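Local coordinates for metallo-beta-lactamase superfamily protein (Thermus thermophilus, PDB 2ZWR) that probably acts as a hydrolase of the metallo-beta-lactamase superfamily, holding a pair of zinc ions at its metal centre, at residues I27-E32 / L48-T53; L11-Y16 / H56-G61. One frame throughout, in Å; residues are numbered along the deposited sequence.

Contact 1 of 2, residues I27-E32 / L48-T53; sequences IDPGDE and LAILLT. With ZN (zinc ion), chain G.
Asp-28 and Thr-53 meet through the carboxylate of the aspartate, where two neighbouring parallel strands, 23-27 and 50-51, run out. Ile-27 bridges Leu-51, and the last rung is Asp-28 N to Leu-51 O, 3.0 Å. From Asp-28 the CB does not point at the neighbouring segment, but CG, anti to the carbonyl carbon and beside the backbone N (chi1 -63°), comes to 3.5 Å from Thr-53 OG1, carrying both oxygens across. OD1 accepts the amide of Thr-53 at 2.9 Å (N-H...O 158°) and also lies 3.3 Å from Leu-52 CA. OD2 takes the proton of Thr-53 OG1 at 2.7 Å. Both bonds use syn lone pairs, so N and OG1 of one threonine grip the two oxygens of one carboxylate. Thr-53 can do this because OG1 sits between its own N and carbonyl carbon (chi1 65°). Next along the chain, Pro-29 CD packs on Ile-50 CG2 at 3.7 Å and on Leu-52 CD2 at 3.9 Å; Val-63 and Leu-66 of helix 63-70 also touch the proline. Asp-31 OD1 and a water bind a zinc ion apart from the metal centre. The buried carboxylate is thus fixed in rotation by Thr-53. Since OD2 also accepts ND1 of the zinc ligand His-59, Asp-28 is a second-shell residue that helps to orient this imidazole and probably makes it a stronger donor to the metal.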
ATOM      1  N   ILE A  27      -2.683   6.076   2.125  1.00  9.77           N
ATOM      2  CA  ILE A  27      -2.026   4.789   1.870  1.00  8.80           C
ATOM      3  C   ILE A  27      -1.102   4.843   0.648  1.00  8.56           C
ATOM      4  O   ILE A  27      -1.546   5.179  -0.453  1.00  8.32           O
ATOM      5  CB  ILE A  27      -3.083   3.655   1.671  1.00  8.90           C
ATOM      6  CG1 ILE A  27      -3.938   3.492   2.931  1.00  9.11           C
ATOM      7  CG2 ILE A  27      -2.425   2.323   1.261  1.00  8.59           C
ATOM      8  CD1 ILE A  27      -5.110   2.506   2.781  1.00  7.97           C
ATOM      9  N   ASP A  28       0.169   4.488   0.853  1.00  8.12           N
ATOM     10  CA  ASP A  28       1.187   4.372  -0.217  1.00  7.84           C
ATOM     11  C   ASP A  28       1.356   5.626  -1.121  1.00  8.16           C
ATOM     12  O   ASP A  28       1.139   5.544  -2.344  1.00  8.33           O
ATOM     13  CB  ASP A  28       0.926   3.146  -1.110  1.00  7.76           C
ATOM     14  CG  ASP A  28       1.026   1.818  -0.372  1.00  8.10           C
ATOM     15  OD1 ASP A  28       1.347   1.796   0.832  1.00  8.91           O
ATOM     16  OD2 ASP A  28       0.779   0.776  -1.023  1.00  7.55           O
ATOM     17  N   PRO A  29       1.771   6.772  -0.542  1.00  7.76           N
ATOM     18  CA  PRO A  29       2.045   7.947  -1.394  1.00  7.78           C
ATOM     19  C   PRO A  29       3.337   7.748  -2.199  1.00  8.13           C
ATOM     20  O   PRO A  29       4.409   8.108  -1.727  1.00  7.92           O
ATOM     21  CB  PRO A  29       2.230   9.082  -0.380  1.00  7.28           C
ATOM     22  CG  PRO A  29       2.678   8.386   0.894  1.00  7.47           C
ATOM     23  CD  PRO A  29       2.032   7.037   0.887  1.00  7.28           C
ATOM     24  N   GLY A  30       3.211   7.190  -3.405  1.00  8.35           N
ATOM     25  CA  GLY A  30       4.344   6.686  -4.168  1.00  9.14           C
ATOM     26  C   GLY A  30       5.192   7.694  -4.923  1.00 10.21           C
ATOM     27  O   GLY A  30       6.401   7.489  -5.117  1.00 10.49           O
ATOM     28  N   ASP A  31       4.565   8.784  -5.344  1.00 10.66           N
ATOM     29  CA  ASP A  31       5.220   9.783  -6.154  1.00 11.79           C
ATOM     30  C   ASP A  31       4.298  10.973  -6.334  1.00 11.99           C
ATOM     31  O   ASP A  31       3.146  10.955  -5.882  1.00 11.29           O
ATOM     32  CB  ASP A  31       5.570   9.179  -7.523  1.00 12.59           C
ATOM     33  CG  ASP A  31       6.726   9.877  -8.191  1.00 13.82           C
ATOM     34  OD1 ASP A  31       7.282  10.821  -7.604  1.00 17.36           O
ATOM     35  OD2 ASP A  31       7.075   9.492  -9.315  1.00 18.72           O
ATOM     36  N   GLU A  32       4.825  12.014  -6.973  1.00 12.77           N
ATOM     37  CA  GLU A  32       4.042  13.197  -7.369  1.00 13.57           C
ATOM     38  C   GLU A  32       3.319  13.833  -6.176  1.00 13.48           C
ATOM     39  O   GLU A  32       2.087  13.856  -6.129  1.00 13.46           O
ATOM     40  CB  GLU A  32       3.050  12.864  -8.497  1.00 12.98           C
ATOM     41  CG  GLU A  32       3.667  12.154  -9.707  1.00 14.02           C
ATOM     42  CD  GLU A  32       2.719  12.071 -10.905  1.00 15.06           C
ATOM     43  OE1 GLU A  32       2.381  13.131 -11.493  1.00 18.98           O
ATOM     44  OE2 GLU A  32       2.311  10.953 -11.274  1.00 16.22           O
ATOM     45  N   LEU A  48      -4.027  12.068   8.581  1.00 13.54           N
ATOM     46  CA  LEU A  48      -3.440  12.126   9.914  1.00 13.27           C
ATOM     47  C   LEU A  48      -2.195  11.250  10.018  1.00 12.80           C
ATOM     48  O   LEU A  48      -1.443  11.331  10.985  1.00 13.26           O
ATOM     49  CB  LEU A  48      -4.469  11.684  10.966  1.00 13.50           C
ATOM     50  CG  LEU A  48      -5.723  12.554  11.086  1.00 13.94           C
ATOM     51  CD1 LEU A  48      -6.613  12.064  12.212  1.00 14.96           C
ATOM     52  CD2 LEU A  48      -5.356  14.030  11.263  1.00 14.49           C
ATOM     53  N   ALA A  49      -1.992  10.410   9.014  1.00 12.13           N
ATOM     54  CA  ALA A  49      -0.909   9.449   9.014  1.00 11.36           C
ATOM     55  C   ALA A  49      -0.712   8.902   7.610  1.00 10.62           C
ATOM     56  O   ALA A  49      -1.615   8.953   6.779  1.00 10.79           O
ATOM     57  CB  ALA A  49      -1.223   8.295  10.002  1.00 11.25           C
ATOM     58  N   ILE A  50       0.482   8.375   7.364  1.00 10.30           N
ATOM     59  CA  ILE A  50       0.793   7.620   6.163  1.00  9.25           C
ATOM     60  C   ILE A  50       0.858   6.139   6.558  1.00  9.51           C
ATOM     61  O   ILE A  50       1.540   5.784   7.517  1.00  9.63           O
ATOM     62  CB  ILE A  50       2.133   8.110   5.513  1.00  9.35           C
ATOM     63  CG1 ILE A  50       1.932   9.502   4.878  1.00  9.06           C
ATOM     64  CG2 ILE A  50       2.660   7.079   4.485  1.00  8.05           C
ATOM     65  CD1 ILE A  50       3.198  10.202   4.350  1.00  8.73           C
ATOM     66  N   LEU A  51       0.104   5.293   5.846  1.00  9.44           N
ATOM     67  CA  LEU A  51       0.105   3.838   6.063  1.00  9.05           C
ATOM     68  C   LEU A  51       0.721   3.180   4.827  1.00  8.33           C
ATOM     69  O   LEU A  51       0.319   3.479   3.701  1.00  7.34           O
ATOM     70  CB  LEU A  51      -1.326   3.318   6.291  1.00  8.87           C
ATOM     71  CG  LEU A  51      -1.912   3.256   7.722  1.00 10.38           C
ATOM     72  CD1 LEU A  51      -1.698   4.526   8.546  1.00 10.03           C
ATOM     73  CD2 LEU A  51      -3.398   2.874   7.705  1.00  9.42           C
ATOM     74  N   LEU A  52       1.704   2.305   5.043  1.00  7.78           N
ATOM     75  CA  LEU A  52       2.403   1.643   3.930  1.00  7.73           C
ATOM     76  C   LEU A  52       2.164   0.135   3.871  1.00  7.54           C
ATOM     77  O   LEU A  52       2.488  -0.583   4.818  1.00  7.25           O
ATOM     78  CB  LEU A  52       3.913   1.949   3.960  1.00  6.50           C
ATOM     79  CG  LEU A  52       4.353   3.422   3.936  1.00  7.31           C
ATOM     80  CD1 LEU A  52       5.871   3.516   4.122  1.00  8.02           C
ATOM     81  CD2 LEU A  52       3.911   4.146   2.653  1.00  5.60           C
ATOM     82  N   THR A  53       1.599  -0.326   2.747  1.00  7.93           N
ATOM     83  CA  THR A  53       1.436  -1.760   2.486  1.00  7.89           C
ATOM     84  C   THR A  53       2.800  -2.401   2.404  1.00  8.29           C
ATOM     85  O   THR A  53       3.002  -3.498   2.917  1.00  8.48           O
ATOM     86  CB  THR A  53       0.651  -2.075   1.174  1.00  8.34           C
ATOM     87  OG1 THR A  53       1.399  -1.614   0.035  1.00  5.94           O
ATOM     88  CG2 THR A  53      -0.768  -1.473   1.199  1.00  6.47           C
TER
HETATM   89 ZN    ZN G 212       8.713  11.960  -8.733  1.00 35.97          ZN
HETATM   90  O   HOH W   1       7.715  11.842 -10.568  1.00 18.88           O

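Contact 2 of 2, residues L11-Y16 / H56-G61; sequences LQENAY and HFDHVG. With ZN (zinc ion), chain C; ZN (zinc ion), chain D.
The His-59 imidazole has Glu-13 CG over one face, a CH-pi contact 3.6 Å from the ring centroid and 12° off its normal. At the ring's edge NE2 binds a zinc ion at 2.1 Å, while ND1 donates to Asp-28. His-59 belongs to the HxHxDH motif of the metallo-beta-lactamase fold, formed by His-54, His-56, Asp-58 and His-59 between strand 50-51 and helix 63-70. Strand 13-20 passes beside that loop. The Glu-13 chain leaves its backbone anti to N and bends at chi2 (-95°), which lays CG on the imidazole and turns the carboxylate 76° from the ring plane. OE2 comes within 3.3 Å of His-59 ND1, but at a poor angle for a hydrogen bond. CG also lies 3.1 Å from Asp-58 O. Nearer the surface, Leu-11 CD2 touches Phe-57 CE2 at 3.9 Å, the side chains crossing at about a right angle, and Leu-11 CB and Asp-58 CB meet. Asp-144 and His-184 complete the zinc site of Asp-58 and His-59; His-54, His-125 and Asp-144 join His-56 at the other. A water bridges the two metals and donates to Asp-58 OD1 at 2.7 Å, while OD2 binds the zinc of His-59.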
ATOM      1  N   LEU A  11       5.713   4.192 -12.566  1.00 13.54           N
ATOM      2  CA  LEU A  11       5.328   2.801 -12.353  1.00 14.67           C
ATOM      3  C   LEU A  11       3.822   2.687 -12.099  1.00 14.49           C
ATOM      4  O   LEU A  11       3.319   1.614 -11.781  1.00 14.26           O
ATOM      5  CB  LEU A  11       6.155   2.151 -11.227  1.00 14.92           C
ATOM      6  CG  LEU A  11       7.562   1.580 -11.530  1.00 17.18           C
ATOM      7  CD1 LEU A  11       7.558   0.661 -12.763  1.00 20.67           C
ATOM      8  CD2 LEU A  11       8.620   2.658 -11.704  1.00 18.27           C
ATOM      9  N   GLN A  12       3.118   3.807 -12.253  1.00 14.43           N
ATOM     10  CA  GLN A  12       1.660   3.840 -12.197  1.00 15.52           C
ATOM     11  C   GLN A  12       1.109   3.120 -10.953  1.00 14.39           C
ATOM     12  O   GLN A  12       0.364   2.134 -11.045  1.00 14.10           O
ATOM     13  CB  GLN A  12       1.078   3.289 -13.502  1.00 15.09           C
ATOM     14  CG  GLN A  12       1.313   4.234 -14.684  1.00 18.23           C
ATOM     15  CD  GLN A  12       0.802   3.689 -15.999  1.00 18.87           C
ATOM     16  OE1 GLN A  12       0.856   2.480 -16.261  1.00 24.48           O
ATOM     17  NE2 GLN A  12       0.316   4.583 -16.850  1.00 23.35           N
ATOM     18  N   GLU A  13       1.517   3.627  -9.795  1.00 13.43           N
ATOM     19  CA  GLU A  13       1.175   3.041  -8.516  1.00 12.68           C
ATOM     20  C   GLU A  13      -0.067   3.745  -7.978  1.00 12.34           C
ATOM     21  O   GLU A  13      -0.238   4.945  -8.218  1.00 12.33           O
ATOM     22  CB  GLU A  13       2.371   3.187  -7.562  1.00 12.85           C
ATOM     23  CG  GLU A  13       2.137   2.750  -6.111  1.00 12.18           C
ATOM     24  CD  GLU A  13       1.734   3.902  -5.191  1.00 12.04           C
ATOM     25  OE1 GLU A  13       1.730   5.069  -5.631  1.00 11.40           O
ATOM     26  OE2 GLU A  13       1.402   3.637  -4.019  1.00 11.97           O
ATOM     27  N   ASN A  14      -0.926   3.011  -7.266  1.00 11.56           N
ATOM     28  CA  ASN A  14      -2.140   3.594  -6.671  1.00 11.54           C
ATOM     29  C   ASN A  14      -1.995   3.975  -5.184  1.00 11.27           C
ATOM     30  O   ASN A  14      -1.791   3.100  -4.316  1.00 11.08           O
ATOM     31  CB  ASN A  14      -3.358   2.654  -6.815  1.00 11.39           C
ATOM     32  CG  ASN A  14      -3.608   2.188  -8.256  1.00 12.84           C
ATOM     33  OD1 ASN A  14      -4.013   1.040  -8.473  1.00 13.62           O
ATOM     34  ND2 ASN A  14      -3.392   3.068  -9.232  1.00 11.62           N
ATOM     35  N   ALA A  15      -2.130   5.274  -4.906  1.00 10.37           N
ATOM     36  CA  ALA A  15      -2.291   5.789  -3.548  1.00 10.48           C
ATOM     37  C   ALA A  15      -3.776   5.883  -3.200  1.00 10.38           C
ATOM     38  O   ALA A  15      -4.613   6.013  -4.088  1.00 10.70           O
ATOM     39  CB  ALA A  15      -1.639   7.163  -3.409  1.00  9.94           C
ATOM     40  N   TYR A  16      -4.099   5.817  -1.913  1.00  9.57           N
ATOM     41  CA  TYR A  16      -5.485   5.925  -1.476  1.00  9.36           C
ATOM     42  C   TYR A  16      -5.580   6.889  -0.317  1.00  9.48           C
ATOM     43  O   TYR A  16      -4.942   6.683   0.720  1.00  9.61           O
ATOM     44  CB  TYR A  16      -6.076   4.544  -1.095  1.00  8.98           C
ATOM     45  CG  TYR A  16      -6.104   3.561  -2.258  1.00  8.92           C
ATOM     46  CD1 TYR A  16      -7.185   3.524  -3.146  1.00  8.65           C
ATOM     47  CD2 TYR A  16      -5.033   2.700  -2.491  1.00  7.87           C
ATOM     48  CE1 TYR A  16      -7.198   2.639  -4.242  1.00  8.66           C
ATOM     49  CE2 TYR A  16      -5.040   1.815  -3.583  1.00  9.29           C
ATOM     50  CZ  TYR A  16      -6.126   1.795  -4.449  1.00  8.94           C
ATOM     51  OH  TYR A  16      -6.134   0.918  -5.517  1.00  9.76           O
ATOM     52  N   HIS A  56       8.645  -0.903  -1.337  1.00  9.68           N
ATOM     53  CA  HIS A  56       9.204  -0.677  -2.665  1.00  8.98           C
ATOM     54  C   HIS A  56       9.118   0.817  -3.000  1.00  8.77           C
ATOM     55  O   HIS A  56       8.155   1.507  -2.609  1.00  8.44           O
ATOM     56  CB  HIS A  56       8.500  -1.499  -3.726  1.00  8.42           C
ATOM     57  CG  HIS A  56       8.819  -2.950  -3.656  1.00  8.98           C
ATOM     58  ND1 HIS A  56       7.940  -3.922  -4.086  1.00  9.02           N
ATOM     59  CD2 HIS A  56       9.908  -3.603  -3.183  1.00  6.65           C
ATOM     60  CE1 HIS A  56       8.484  -5.113  -3.895  1.00  7.67           C
ATOM     61  NE2 HIS A  56       9.673  -4.945  -3.348  1.00  9.80           N
ATOM     62  N   PHE A  57      10.131   1.302  -3.710  1.00  8.49           N
ATOM     63  CA  PHE A  57      10.270   2.729  -3.998  1.00  8.77           C
ATOM     64  C   PHE A  57       9.060   3.381  -4.673  1.00  8.88           C
ATOM     65  O   PHE A  57       8.815   4.579  -4.469  1.00  9.89           O
ATOM     66  CB  PHE A  57      11.569   3.020  -4.771  1.00  8.81           C
ATOM     67  CG  PHE A  57      11.558   2.586  -6.233  1.00  8.67           C
ATOM     68  CD1 PHE A  57      12.219   1.425  -6.627  1.00  8.54           C
ATOM     69  CD2 PHE A  57      10.946   3.370  -7.217  1.00  9.76           C
ATOM     70  CE1 PHE A  57      12.244   1.019  -7.973  1.00  9.57           C
ATOM     71  CE2 PHE A  57      10.962   2.976  -8.572  1.00  9.17           C
ATOM     72  CZ  PHE A  57      11.613   1.798  -8.947  1.00  8.86           C
ATOM     73  N   ASP A  58       8.308   2.615  -5.467  1.00  8.61           N
ATOM     74  CA  ASP A  58       7.118   3.159  -6.137  1.00  8.55           C
ATOM     75  C   ASP A  58       5.951   3.407  -5.180  1.00  8.24           C
ATOM     76  O   ASP A  58       4.932   3.982  -5.573  1.00  8.33           O
ATOM     77  CB  ASP A  58       6.694   2.293  -7.344  1.00  8.57           C
ATOM     78  CG  ASP A  58       6.418   0.838  -6.968  1.00  9.28           C
ATOM     79  OD1 ASP A  58       7.245   0.214  -6.275  1.00  9.88           O
ATOM     80  OD2 ASP A  58       5.365   0.315  -7.373  1.00  8.41           O
ATOM     81  N   HIS A  59       6.106   2.998  -3.922  1.00  8.13           N
ATOM     82  CA  HIS A  59       5.067   3.195  -2.912  1.00  8.21           C
ATOM     83  C   HIS A  59       5.431   4.259  -1.874  1.00  8.45           C
ATOM     84  O   HIS A  59       4.587   4.648  -1.062  1.00  8.35           O
ATOM     85  CB  HIS A  59       4.699   1.849  -2.253  1.00  8.02           C
ATOM     86  CG  HIS A  59       4.023   0.899  -3.196  1.00  7.63           C
ATOM     87  ND1 HIS A  59       2.665   0.657  -3.169  1.00  7.08           N
ATOM     88  CD2 HIS A  59       4.511   0.181  -4.233  1.00  7.61           C
ATOM     89  CE1 HIS A  59       2.348  -0.180  -4.139  1.00  6.95           C
ATOM     90  NE2 HIS A  59       3.448  -0.477  -4.807  1.00  7.83           N
ATOM     91  N   VAL A  60       6.675   4.743  -1.912  1.00  8.89           N
ATOM     92  CA  VAL A  60       7.200   5.629  -0.843  1.00  8.74           C
ATOM     93  C   VAL A  60       7.871   6.924  -1.341  1.00  9.21           C
ATOM     94  O   VAL A  60       8.386   7.713  -0.538  1.00  9.67           O
ATOM     95  CB  VAL A  60       8.180   4.865   0.117  1.00  8.99           C
ATOM     96  CG1 VAL A  60       7.492   3.649   0.773  1.00  7.94           C
ATOM     97  CG2 VAL A  60       9.457   4.437  -0.628  1.00  7.02           C
ATOM     98  N   GLY A  61       7.847   7.158  -2.650  1.00  9.75           N
ATOM     99  CA  GLY A  61       8.526   8.316  -3.247  1.00  9.69           C
ATOM    100  C   GLY A  61       8.015   9.709  -2.876  1.00 10.34           C
ATOM    101  O   GLY A  61       8.713  10.704  -3.114  1.00 10.44           O
TER
HETATM  102 ZN    ZN C 208       4.162  -1.476  -6.526  1.00 11.99          ZN
HETATM  103 ZN    ZN D 209       5.904  -3.645  -4.750  1.00 11.09          ZN
HETATM  104  O   HOH W   2       5.912  -2.168  -6.207  1.00 14.02           O

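Both contacts reach the same mixed sheet, their centres about 8 Å apart, with contact 1 nested inside the chain loop that contact 2 closes. Contact 1 is fully buried, lying where strands 23-27 and 50-51 end, and is held by directed hydrogen bonds and apolar packing. Contact 2 lies beside the metal centre and is partly buried, Leu-11 being exposed; no hydrogen bond crosses it, the segments meet by packing, and its metal ligands all belong to 56-61. Strand pairing ties the two as well, through Ile-27 N and Tyr-16 O at 2.7 Å. Contact 1 thus supplies second-shell support from the core, and contact 2 three of the first-shell ligands, the shells meeting where Asp-28 OD2 accepts His-59 ND1.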